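Long-range contact in putative phosphatase (Bacteroides thetaiotaomicron, PDB 3KYA), which is a putative phosphatase of unproven activity that binds zinc ions: residues G217-K227 / S238-C249. Residues are numbered along the deposited sequence; the frame is centred on the assembly and turned at random. Where two conformers were deposited one is given.
Sequences GDESPSVYIIK and SDIQLIAAYKQC. With ZN (zinc ion), chain B.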
# COMPACT_ATOMS: atom_id res chain seq x y z
N GLY A 217 -24.36 7.89 41.55
CA GLY A 217 -25.29 8.08 40.44
C GLY A 217 -24.78 9.09 39.43
O GLY A 217 -23.60 9.04 39.05
N ASP A 218 -25.63 10.06 39.05
CA ASP A 218 -25.24 11.06 38.04
C ASP A 218 -24.59 12.33 38.64
O ASP A 218 -24.62 13.40 38.04
CB ASP A 218 -26.42 11.37 37.08
CG ASP A 218 -27.75 11.53 37.79
OD1 ASP A 218 -27.77 11.56 39.04
OD2 ASP A 218 -28.79 11.61 37.09
N GLU A 219 -23.98 12.20 39.82
CA GLU A 219 -23.21 13.29 40.42
C GLU A 219 -21.82 12.70 40.79
O GLU A 219 -21.13 13.20 41.68
CB GLU A 219 -23.92 13.91 41.63
CG GLU A 219 -25.28 14.46 41.26
CD GLU A 219 -25.97 15.23 42.36
OE1 GLU A 219 -25.31 15.75 43.27
OE2 GLU A 219 -27.20 15.35 42.27
N SER A 220 -21.45 11.64 40.08
CA SER A 220 -20.20 10.91 40.33
C SER A 220 -19.00 11.58 39.65
O SER A 220 -19.07 11.96 38.49
CB SER A 220 -20.32 9.47 39.81
OG SER A 220 -21.34 8.73 40.46
N PRO A 221 -17.87 11.71 40.37
CA PRO A 221 -16.64 12.26 39.78
C PRO A 221 -16.23 11.63 38.44
O PRO A 221 -16.39 10.42 38.23
CB PRO A 221 -15.60 11.96 40.85
CG PRO A 221 -16.36 12.17 42.12
CD PRO A 221 -17.75 11.64 41.84
N SER A 222 -15.76 12.49 37.54
CA SER A 222 -15.30 12.10 36.22
C SER A 222 -13.86 12.51 35.94
O SER A 222 -13.09 11.71 35.43
CB SER A 222 -16.18 12.72 35.15
OG SER A 222 -17.50 12.23 35.25
N VAL A 223 -13.52 13.76 36.25
CA VAL A 223 -12.18 14.30 35.96
C VAL A 223 -11.58 15.12 37.12
O VAL A 223 -12.23 15.99 37.70
CB VAL A 223 -12.19 15.22 34.70
CG1 VAL A 223 -10.76 15.58 34.27
CG2 VAL A 223 -12.99 14.58 33.53
N TYR A 224 -10.31 14.82 37.42
CA TYR A 224 -9.55 15.55 38.43
C TYR A 224 -8.40 16.29 37.77
O TYR A 224 -7.96 15.93 36.66
CB TYR A 224 -9.00 14.60 39.50
CG TYR A 224 -10.05 13.99 40.41
CD1 TYR A 224 -10.77 12.86 40.02
CD2 TYR A 224 -10.31 14.53 41.66
CE1 TYR A 224 -11.73 12.30 40.86
CE2 TYR A 224 -11.29 13.97 42.50
CZ TYR A 224 -11.98 12.86 42.09
OH TYR A 224 -12.95 12.30 42.90
N ILE A 225 -7.90 17.30 38.47
CA ILE A 225 -6.75 18.09 38.01
C ILE A 225 -5.70 18.11 39.13
O ILE A 225 -6.02 18.40 40.29
CB ILE A 225 -7.20 19.50 37.55
CG1 ILE A 225 -6.10 20.17 36.73
CG2 ILE A 225 -7.65 20.40 38.76
CD1 ILE A 225 -6.57 21.39 35.94
N ILE A 226 -4.46 17.77 38.77
CA ILE A 226 -3.34 17.66 39.72
C ILE A 226 -2.24 18.66 39.38
O ILE A 226 -1.69 18.64 38.28
CB ILE A 226 -2.72 16.25 39.70
CG1 ILE A 226 -3.80 15.19 39.94
CG2 ILE A 226 -1.60 16.13 40.75
CD1 ILE A 226 -3.31 13.75 39.85
N LYS A 227 -1.90 19.53 40.32
CA LYS A 227 -0.94 20.60 40.08
C LYS A 227 0.51 20.18 40.34
O LYS A 227 0.84 19.59 41.38
CB LYS A 227 -1.28 21.81 40.96
CG LYS A 227 -0.50 23.07 40.63
CD LYS A 227 -0.94 24.22 41.52
CE LYS A 227 -0.31 25.52 41.09
NZ LYS A 227 -0.69 26.59 42.04
N SER A 238 1.25 16.99 45.69
CA SER A 238 0.53 17.79 44.71
C SER A 238 -0.92 18.07 45.08
O SER A 238 -1.63 17.17 45.54
CB SER A 238 0.55 17.11 43.33
OG SER A 238 1.86 17.05 42.81
N ASP A 239 -1.33 19.31 44.87
CA ASP A 239 -2.71 19.71 45.08
C ASP A 239 -3.58 18.98 44.04
O ASP A 239 -3.21 18.91 42.87
CB ASP A 239 -2.87 21.22 44.89
CG ASP A 239 -4.31 21.69 45.13
OD1 ASP A 239 -4.75 21.69 46.30
OD2 ASP A 239 -4.99 22.08 44.14
N ILE A 240 -4.70 18.41 44.48
CA ILE A 240 -5.62 17.70 43.58
C ILE A 240 -7.05 18.23 43.79
O ILE A 240 -7.50 18.37 44.93
CB ILE A 240 -5.54 16.16 43.77
CG1 ILE A 240 -6.58 15.44 42.89
CG2 ILE A 240 -5.73 15.75 45.23
CD1 ILE A 240 -6.37 13.94 42.81
N GLN A 241 -7.73 18.57 42.70
CA GLN A 241 -9.09 19.10 42.75
C GLN A 241 -10.02 18.41 41.75
O GLN A 241 -9.58 18.01 40.65
CB GLN A 241 -9.08 20.61 42.46
CG GLN A 241 -8.20 21.45 43.39
CD GLN A 241 -8.67 21.45 44.83
OE1 GLN A 241 -9.85 21.20 45.11
NE2 GLN A 241 -7.76 21.73 45.76
N LEU A 242 -11.28 18.27 42.14
CA LEU A 242 -12.32 17.70 41.28
C LEU A 242 -12.75 18.80 40.32
O LEU A 242 -13.13 19.88 40.76
CB LEU A 242 -13.50 17.22 42.12
CG LEU A 242 -14.70 16.62 41.39
CD1 LEU A 242 -14.30 15.35 40.62
CD2 LEU A 242 -15.85 16.34 42.36
N ILE A 243 -12.69 18.53 39.02
CA ILE A 243 -13.05 19.55 38.04
C ILE A 243 -14.35 19.25 37.27
O ILE A 243 -14.98 20.16 36.74
CB ILE A 243 -11.87 19.81 37.06
CG1 ILE A 243 -12.01 21.18 36.38
CG2 ILE A 243 -11.75 18.70 36.03
CD1 ILE A 243 -10.83 21.54 35.50
N ALA A 244 -14.75 17.97 37.20
CA ALA A 244 -15.99 17.59 36.52
C ALA A 244 -16.55 16.29 37.10
O ALA A 244 -15.81 15.35 37.38
CB ALA A 244 -15.77 17.45 35.02
N ALA A 245 -17.86 16.27 37.29
CA ALA A 245 -18.56 15.11 37.81
C ALA A 245 -19.89 14.87 37.10
O ALA A 245 -20.79 15.72 37.18
CB ALA A 245 -18.81 15.26 39.32
N TYR A 246 -19.99 13.74 36.40
CA TYR A 246 -21.26 13.28 35.83
C TYR A 246 -21.37 11.80 36.22
O TYR A 246 -22.04 11.47 37.20
CB TYR A 246 -21.38 13.53 34.32
CG TYR A 246 -22.73 13.09 33.80
CD1 TYR A 246 -23.89 13.79 34.15
CD2 TYR A 246 -22.86 11.96 33.02
CE1 TYR A 246 -25.14 13.39 33.71
CE2 TYR A 246 -24.12 11.54 32.56
CZ TYR A 246 -25.25 12.26 32.92
OH TYR A 246 -26.50 11.87 32.49
N LYS A 247 -20.71 10.93 35.45
CA LYS A 247 -20.59 9.50 35.75
C LYS A 247 -20.03 8.76 34.55
O LYS A 247 -20.12 9.23 33.41
CB LYS A 247 -21.93 8.84 36.12
CG LYS A 247 -22.99 8.86 35.04
CD LYS A 247 -24.26 8.12 35.49
CE LYS A 247 -25.35 8.26 34.47
NZ LYS A 247 -26.60 7.54 34.86
N GLN A 248 -19.46 7.59 34.81
CA GLN A 248 -19.01 6.68 33.76
C GLN A 248 -18.13 7.30 32.67
O GLN A 248 -18.31 7.05 31.47
CB GLN A 248 -20.25 6.04 33.12
CG GLN A 248 -21.09 5.28 34.13
CD GLN A 248 -22.33 4.68 33.50
OE1 GLN A 248 -23.14 5.38 32.91
NE2 GLN A 248 -22.47 3.38 33.63
N CYS A 249 -17.17 8.12 33.09
CA CYS A 249 -16.23 8.73 32.14
C CYS A 249 -15.19 7.68 31.71
O CYS A 249 -14.73 6.89 32.53
CB CYS A 249 -15.55 9.93 32.78
SG CYS A 249 -14.50 10.85 31.67
ZN ZN B . -27.12 17.29 43.82
O HOH W 1 -23.61 15.69 37.07
O HOH W 2 -28.78 9.59 34.45
O HOH W 3 -16.61 8.80 35.95
O HOH W 4 -18.64 11.61 32.68
O HOH W 5 -5.03 21.23 41.28
O HOH W 6 0.78 21.16 43.90
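Tyr224 and Ile240 meet on one face of the strand pair, Ile240 CG1 lying 4.0 Å from Tyr224 CD2, and beside them Ile226 and Ile240 lie side by side and point the same way. Leu242 reaches back over Tyr224, its CD1 3.9 Å from the ring centroid, over one face but offset toward the rim. With CG anti to the backbone N (chi1 179°), the same methyl is also brought against Pro221 CB at 3.6 Å, the two side chains crossing at about a right angle; Leu242 has two conformers, so the placement of this methyl is less certain. Val223, Ile225 and Ala244 point to the other face, where Tyr279 of helix 276-284 and Phe263 of strand 261-265 pack. Strands 220-227 and 240-246 are the last two of a four-stranded antiparallel sheet in which 240-246 is outermost; the run of antiparallel four- and five-stranded sheets along the chain is consistent with a beta-propeller, of which this sheet would be one blade. Two classic beta bulges interrupt the pairing: Ala244 O accepts from both Ser222 N and Val223 N, and Val223 O from both Ile243 N and Ala244 N. The first bulge turns Ser222 toward the neighbouring strand, with OG beside its own backbone N (chi1 -64°), where it accepts from Tyr246 N at 3.1 Å; a water links this hydroxyl to Lys247 O. Beyond it, Ser220 N donates to Tyr246 O from above the carbonyl plane. The extended Lys247 chain runs past Gly217 O, its CB 3.4 Å away, and its NZ forms a salt bridge with Glu267, whose carboxylate also hydrogen-bonds Tyr246 OH. Glu219 points away from strand 240-246 and chelates a zinc ion through OE1 (2.4 Å) and OE2 (2.5 Å), while Lys294 donates to OE2.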